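PDB 3WCZ: aldo-keto reductase AKR2E4 from Bombyx mori, which reduces carbonyl compounds with NADPH, showing high 3-dehydroecdysone reductase activity, and may take part in regulating molting in the silkworm. Local coordinates for residues V157-V169 with L192-Y206. Residues are numbered along the deposited sequence; the frame is centred on the assembly and turned at random.
Sequences VSNFNATQITRLV and LVAHCQSLGIAVMAY. With NAP (NADP nicotinamide-adenine-dinucleotide phosphate), chain B; EDO (1,2-ethanediol), chain F.
The Tyr206 ring lies flat over the nicotinamide of NADP and meets Asn159 ND2 at its edge, at the C-terminal mouth of the TIM barrel, where aldo-keto reductases bind this end of the cofactor. Asn159 ND2 donates to Tyr206 OH at 2.6 Å, the hydroxyl lying in the amide plane, while amide and ring planes stand 61° apart. The other end of the same amide, OD1, accepts from the carboxamide N7N of NADP at 2.9 Å, so Asn159 ties cofactor and tyrosine together. Tyr206 CG sits between its backbone N and carbonyl carbon (chi1 75°), which puts the ring against the cofactor, with C4N, the carbon that carries the hydride in NADPH, 3.1 Å above the ring centre. Shortening Tyr206 to an alanine is likely to uncover one nicotinamide face and leave Asn159 ND2 without its hydroxyl acceptor. Ser158 OG lies near the carboxamide oxygen, but its strongest partner is the backbone O of Gln180 on the intervening strand.

Farther out, helices 162-169 and 192-198 run nearly parallel, 13° apart, on the outside of the barrel. Ile165 CG2 packs against Leu199 CD1 and Ile201 CD1, and Val169 meets Ile201 tip to tip. Leu192 CD1 lies against Ala162 at the start of helix 162-169, which a capping box of Asn161 and Gln164 opens. At the His195 ring edge, in plane, a weak hydrogen bond joins Thr166 OG1 and His195 NE2, 2.9 Å apart.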
# COMPACT_ATOMS: atom_id res chain seq x y z
N VAL A 157 0.93 10.24 -0.19
CA VAL A 157 0.45 10.12 -1.55
C VAL A 157 0.68 8.72 -2.08
O VAL A 157 1.37 7.89 -1.45
CB VAL A 157 1.12 11.19 -2.47
CG1 VAL A 157 0.77 12.59 -2.00
CG2 VAL A 157 2.65 10.96 -2.58
N SER A 158 0.12 8.45 -3.26
CA SER A 158 0.30 7.17 -3.91
C SER A 158 0.38 7.42 -5.41
O SER A 158 -0.28 8.34 -5.94
CB SER A 158 -0.89 6.28 -3.55
OG SER A 158 -0.77 4.96 -4.07
N ASN A 159 1.17 6.63 -6.11
CA ASN A 159 1.30 6.73 -7.55
C ASN A 159 1.82 8.10 -8.00
O ASN A 159 1.50 8.56 -9.10
CB ASN A 159 -0.01 6.40 -8.25
CG ASN A 159 -0.48 5.01 -7.96
OD1 ASN A 159 -1.48 4.76 -7.25
ND2 ASN A 159 0.23 4.07 -8.50
N PHE A 160 2.67 8.71 -7.19
CA PHE A 160 3.35 9.94 -7.60
C PHE A 160 4.73 9.62 -8.16
O PHE A 160 5.50 8.86 -7.55
CB PHE A 160 3.52 10.95 -6.45
CG PHE A 160 2.30 11.80 -6.19
CD1 PHE A 160 1.04 11.24 -6.06
CD2 PHE A 160 2.42 13.18 -6.01
CE1 PHE A 160 -0.06 12.03 -5.80
CE2 PHE A 160 1.30 13.97 -5.76
CZ PHE A 160 0.08 13.40 -5.64
N ASN A 161 5.10 10.21 -9.29
CA ASN A 161 6.42 10.00 -9.85
C ASN A 161 7.43 10.99 -9.27
O ASN A 161 7.11 11.82 -8.42
CB ASN A 161 6.36 10.02 -11.38
CG ASN A 161 6.02 11.38 -11.96
OD1 ASN A 161 6.34 12.42 -11.40
ND2 ASN A 161 5.36 11.37 -13.11
N ALA A 162 8.67 10.90 -9.72
CA ALA A 162 9.71 11.68 -9.08
C ALA A 162 9.51 13.18 -9.23
O ALA A 162 9.74 13.94 -8.29
CB ALA A 162 11.10 11.26 -9.60
N THR A 163 9.10 13.60 -10.43
CA THR A 163 8.86 15.02 -10.68
C THR A 163 7.73 15.54 -9.82
O THR A 163 7.76 16.67 -9.31
CB THR A 163 8.57 15.23 -12.19
OG1 THR A 163 9.78 14.99 -12.93
CG2 THR A 163 8.08 16.65 -12.45
N GLN A 164 6.69 14.73 -9.66
CA GLN A 164 5.55 15.11 -8.84
C GLN A 164 5.92 15.17 -7.36
O GLN A 164 5.47 16.06 -6.64
CB GLN A 164 4.39 14.14 -9.06
CG GLN A 164 3.85 14.23 -10.46
CD GLN A 164 2.90 13.10 -10.83
OE1 GLN A 164 2.98 11.97 -10.32
NE2 GLN A 164 1.97 13.40 -11.71
N ILE A 165 6.73 14.23 -6.90
CA ILE A 165 7.21 14.26 -5.54
C ILE A 165 8.03 15.54 -5.29
O ILE A 165 7.80 16.23 -4.29
CB ILE A 165 8.04 13.01 -5.21
CG1 ILE A 165 7.14 11.79 -5.06
CG2 ILE A 165 8.86 13.22 -3.95
CD1 ILE A 165 6.20 11.83 -3.88
N THR A 166 8.95 15.84 -6.19
CA THR A 166 9.77 17.05 -6.03
C THR A 166 8.88 18.30 -5.99
O THR A 166 9.08 19.19 -5.13
CB THR A 166 10.80 17.13 -7.17
OG1 THR A 166 11.71 16.04 -7.03
CG2 THR A 166 11.57 18.45 -7.17
N ARG A 167 7.91 18.40 -6.89
CA ARG A 167 7.06 19.58 -6.94
C ARG A 167 6.24 19.69 -5.69
O ARG A 167 6.04 20.78 -5.14
CB ARG A 167 6.17 19.52 -8.18
CG ARG A 167 5.27 20.72 -8.35
CD ARG A 167 4.74 20.82 -9.79
NE ARG A 167 3.83 21.96 -9.95
CZ ARG A 167 2.54 21.93 -9.66
NH1 ARG A 167 1.94 20.84 -9.20
NH2 ARG A 167 1.81 23.03 -9.83
N LEU A 168 5.71 18.56 -5.23
CA LEU A 168 4.91 18.55 -4.03
C LEU A 168 5.73 18.99 -2.84
O LEU A 168 5.28 19.87 -2.08
CB LEU A 168 4.28 17.15 -3.83
CG LEU A 168 3.40 16.99 -2.61
CD1 LEU A 168 2.25 18.00 -2.67
CD2 LEU A 168 2.84 15.58 -2.50
N VAL A 169 6.96 18.48 -2.69
CA VAL A 169 7.85 18.85 -1.61
C VAL A 169 8.21 20.34 -1.64
O VAL A 169 8.22 21.01 -0.60
CB VAL A 169 9.14 17.98 -1.61
CG1 VAL A 169 10.14 18.54 -0.62
CG2 VAL A 169 8.78 16.53 -1.28
N LEU A 192 13.02 5.84 -8.31
CA LEU A 192 11.98 6.55 -7.58
C LEU A 192 12.05 6.24 -6.10
O LEU A 192 11.88 7.13 -5.28
CB LEU A 192 10.59 6.21 -8.13
CG LEU A 192 9.41 6.94 -7.45
CD1 LEU A 192 9.60 8.44 -7.41
CD2 LEU A 192 8.09 6.59 -8.12
N VAL A 193 12.30 4.99 -5.75
CA VAL A 193 12.47 4.64 -4.34
C VAL A 193 13.63 5.44 -3.73
O VAL A 193 13.50 6.03 -2.65
CB VAL A 193 12.66 3.14 -4.15
CG1 VAL A 193 13.14 2.83 -2.76
CG2 VAL A 193 11.37 2.42 -4.44
N ALA A 194 14.76 5.46 -4.42
CA ALA A 194 15.92 6.20 -3.92
C ALA A 194 15.59 7.69 -3.76
O ALA A 194 15.97 8.32 -2.77
CB ALA A 194 17.11 6.01 -4.84
N HIS A 195 14.88 8.26 -4.72
CA HIS A 195 14.50 9.67 -4.66
C HIS A 195 13.65 9.93 -3.42
O HIS A 195 13.90 10.86 -2.64
CB HIS A 195 13.74 9.99 -5.94
CG HIS A 195 13.31 11.42 -6.07
ND1 HIS A 195 14.21 12.46 -6.21
CD2 HIS A 195 12.08 11.96 -6.15
CE1 HIS A 195 13.53 13.59 -6.35
NE2 HIS A 195 12.24 13.31 -6.32
N CYS A 196 12.61 9.13 -3.23
CA CYS A 196 11.75 9.33 -2.08
C CYS A 196 12.52 9.19 -0.78
O CYS A 196 12.40 10.02 0.12
CB CYS A 196 10.57 8.36 -2.11
SG CYS A 196 9.39 8.71 -3.45
N GLN A 197 13.32 8.13 -0.67
CA GLN A 197 14.06 7.90 0.57
C GLN A 197 15.02 9.04 0.85
O GLN A 197 15.18 9.45 2.01
CB GLN A 197 14.75 6.55 0.51
CG GLN A 197 13.73 5.40 0.58
CD GLN A 197 14.37 4.03 0.46
OE1 GLN A 197 15.49 3.89 -0.04
NE2 GLN A 197 13.63 3.01 0.91
N SER A 198 15.65 9.57 -0.20
CA SER A 198 16.57 10.69 -0.00
C SER A 198 15.87 11.91 0.59
O SER A 198 16.53 12.75 1.24
CB SER A 198 17.27 11.09 -1.30
OG SER A 198 16.41 11.82 -2.17
N LEU A 199 14.57 12.05 0.34
CA LEU A 199 13.78 13.17 0.84
C LEU A 199 13.06 12.87 2.18
O LEU A 199 12.23 13.65 2.62
CB LEU A 199 12.74 13.54 -0.22
CG LEU A 199 13.33 14.18 -1.48
CD1 LEU A 199 12.33 14.20 -2.60
CD2 LEU A 199 13.78 15.58 -1.16
N GLY A 200 13.36 11.73 2.78
CA GLY A 200 12.71 11.31 4.01
C GLY A 200 11.26 10.86 3.85
O GLY A 200 10.49 10.90 4.81
N ILE A 201 10.92 10.43 2.64
CA ILE A 201 9.59 9.93 2.34
C ILE A 201 9.69 8.41 2.22
O ILE A 201 10.38 7.90 1.33
CB ILE A 201 9.08 10.56 1.03
CG1 ILE A 201 9.00 12.09 1.15
CG2 ILE A 201 7.72 9.96 0.63
CD1 ILE A 201 8.74 12.78 -0.18
N ALA A 202 9.04 7.71 3.13
CA ALA A 202 9.05 6.25 3.10
C ALA A 202 8.17 5.73 1.96
O ALA A 202 7.28 6.43 1.47
CB ALA A 202 8.59 5.67 4.44
N VAL A 203 8.43 4.50 1.54
CA VAL A 203 7.72 3.89 0.43
C VAL A 203 6.95 2.67 0.89
O VAL A 203 7.52 1.76 1.48
CB VAL A 203 8.67 3.55 -0.70
CG1 VAL A 203 7.94 2.77 -1.78
CG2 VAL A 203 9.30 4.84 -1.22
N MET A 204 5.65 2.65 0.58
CA MET A 204 4.84 1.45 0.69
C MET A 204 4.83 0.80 -0.69
O MET A 204 4.65 1.49 -1.69
CB MET A 204 3.40 1.75 1.15
CG MET A 204 3.30 2.19 2.59
SD MET A 204 1.61 2.64 3.10
CE MET A 204 0.85 1.01 3.21
N ALA A 205 5.08 -0.51 -0.73
CA ALA A 205 5.17 -1.29 -1.96
C ALA A 205 3.91 -2.10 -2.19
O ALA A 205 3.64 -3.11 -1.49
CB ALA A 205 6.39 -2.24 -1.88
N TYR A 206 3.11 -1.66 -3.15
CA TYR A 206 1.92 -2.39 -3.54
C TYR A 206 2.20 -3.44 -4.62
O TYR A 206 3.24 -3.42 -5.25
CB TYR A 206 0.78 -1.44 -3.88
CG TYR A 206 0.77 -0.68 -5.18
CD1 TYR A 206 0.61 -1.32 -6.41
CD2 TYR A 206 0.77 0.70 -5.17
CE1 TYR A 206 0.49 -0.59 -7.59
CE2 TYR A 206 0.66 1.43 -6.34
CZ TYR A 206 0.49 0.78 -7.53
OH TYR A 206 0.34 1.46 -8.70
PA NAP B . -0.54 -8.93 -4.13
O1A NAP B . -0.47 -8.82 -2.66
O2A NAP B . 0.50 -8.44 -5.02
O5B NAP B . -0.93 -10.36 -4.61
C5B NAP B . -2.02 -11.04 -4.05
C4B NAP B . -2.19 -12.46 -4.58
O4B NAP B . -1.13 -13.29 -4.07
C3B NAP B . -3.47 -13.13 -4.25
O3B NAP B . -3.83 -13.90 -5.37
C2B NAP B . -3.12 -13.96 -3.10
O2B NAP B . -3.96 -15.08 -2.92
C1B NAP B . -1.71 -14.39 -3.40
N9A NAP B . -0.86 -14.66 -2.26
C8A NAP B . -0.81 -13.93 -1.12
N7A NAP B . 0.15 -14.35 -0.32
C5A NAP B . 0.76 -15.41 -0.94
C6A NAP B . 1.82 -16.25 -0.59
N6A NAP B . 2.52 -16.17 0.63
N1A NAP B . 2.16 -17.20 -1.48
C2A NAP B . 1.52 -17.32 -2.64
N3A NAP B . 0.50 -16.52 -3.02
C4A NAP B . 0.14 -15.55 -2.16
O3 NAP B . -1.93 -8.21 -4.55
PN NAP B . -2.47 -6.76 -4.91
O1N NAP B . -3.87 -6.74 -4.41
O2N NAP B . -2.21 -6.52 -6.36
O5D NAP B . -1.58 -5.71 -4.11
C5D NAP B . -1.55 -5.70 -2.73
C4D NAP B . -2.26 -4.52 -2.05
O4D NAP B . -1.64 -3.29 -2.38
C3D NAP B . -3.68 -4.32 -2.47
O3D NAP B . -4.55 -5.30 -1.96
C2D NAP B . -3.92 -2.96 -2.02
O2D NAP B . -4.08 -2.92 -0.63
C1D NAP B . -2.65 -2.28 -2.45
N1N NAP B . -2.59 -1.66 -3.78
C2N NAP B . -2.60 -0.32 -3.91
C3N NAP B . -2.53 0.25 -5.15
C7N NAP B . -2.50 1.73 -5.20
O7N NAP B . -2.13 2.43 -4.23
N7N NAP B . -2.76 2.29 -6.40
C4N NAP B . -2.53 -0.54 -6.32
C5N NAP B . -2.50 -1.93 -6.18
C6N NAP B . -2.53 -2.45 -4.89
P2B NAP B . -4.72 -15.37 -1.54
O1X NAP B . -5.56 -16.62 -1.85
O2X NAP B . -3.71 -15.66 -0.52
O3X NAP B . -5.57 -14.15 -1.23
C1 EDO F . 5.33 5.90 -9.93
O1 EDO F . 5.68 4.70 -10.65
C2 EDO F . 3.96 6.35 -10.34
O2 EDO F . 3.01 5.28 -10.22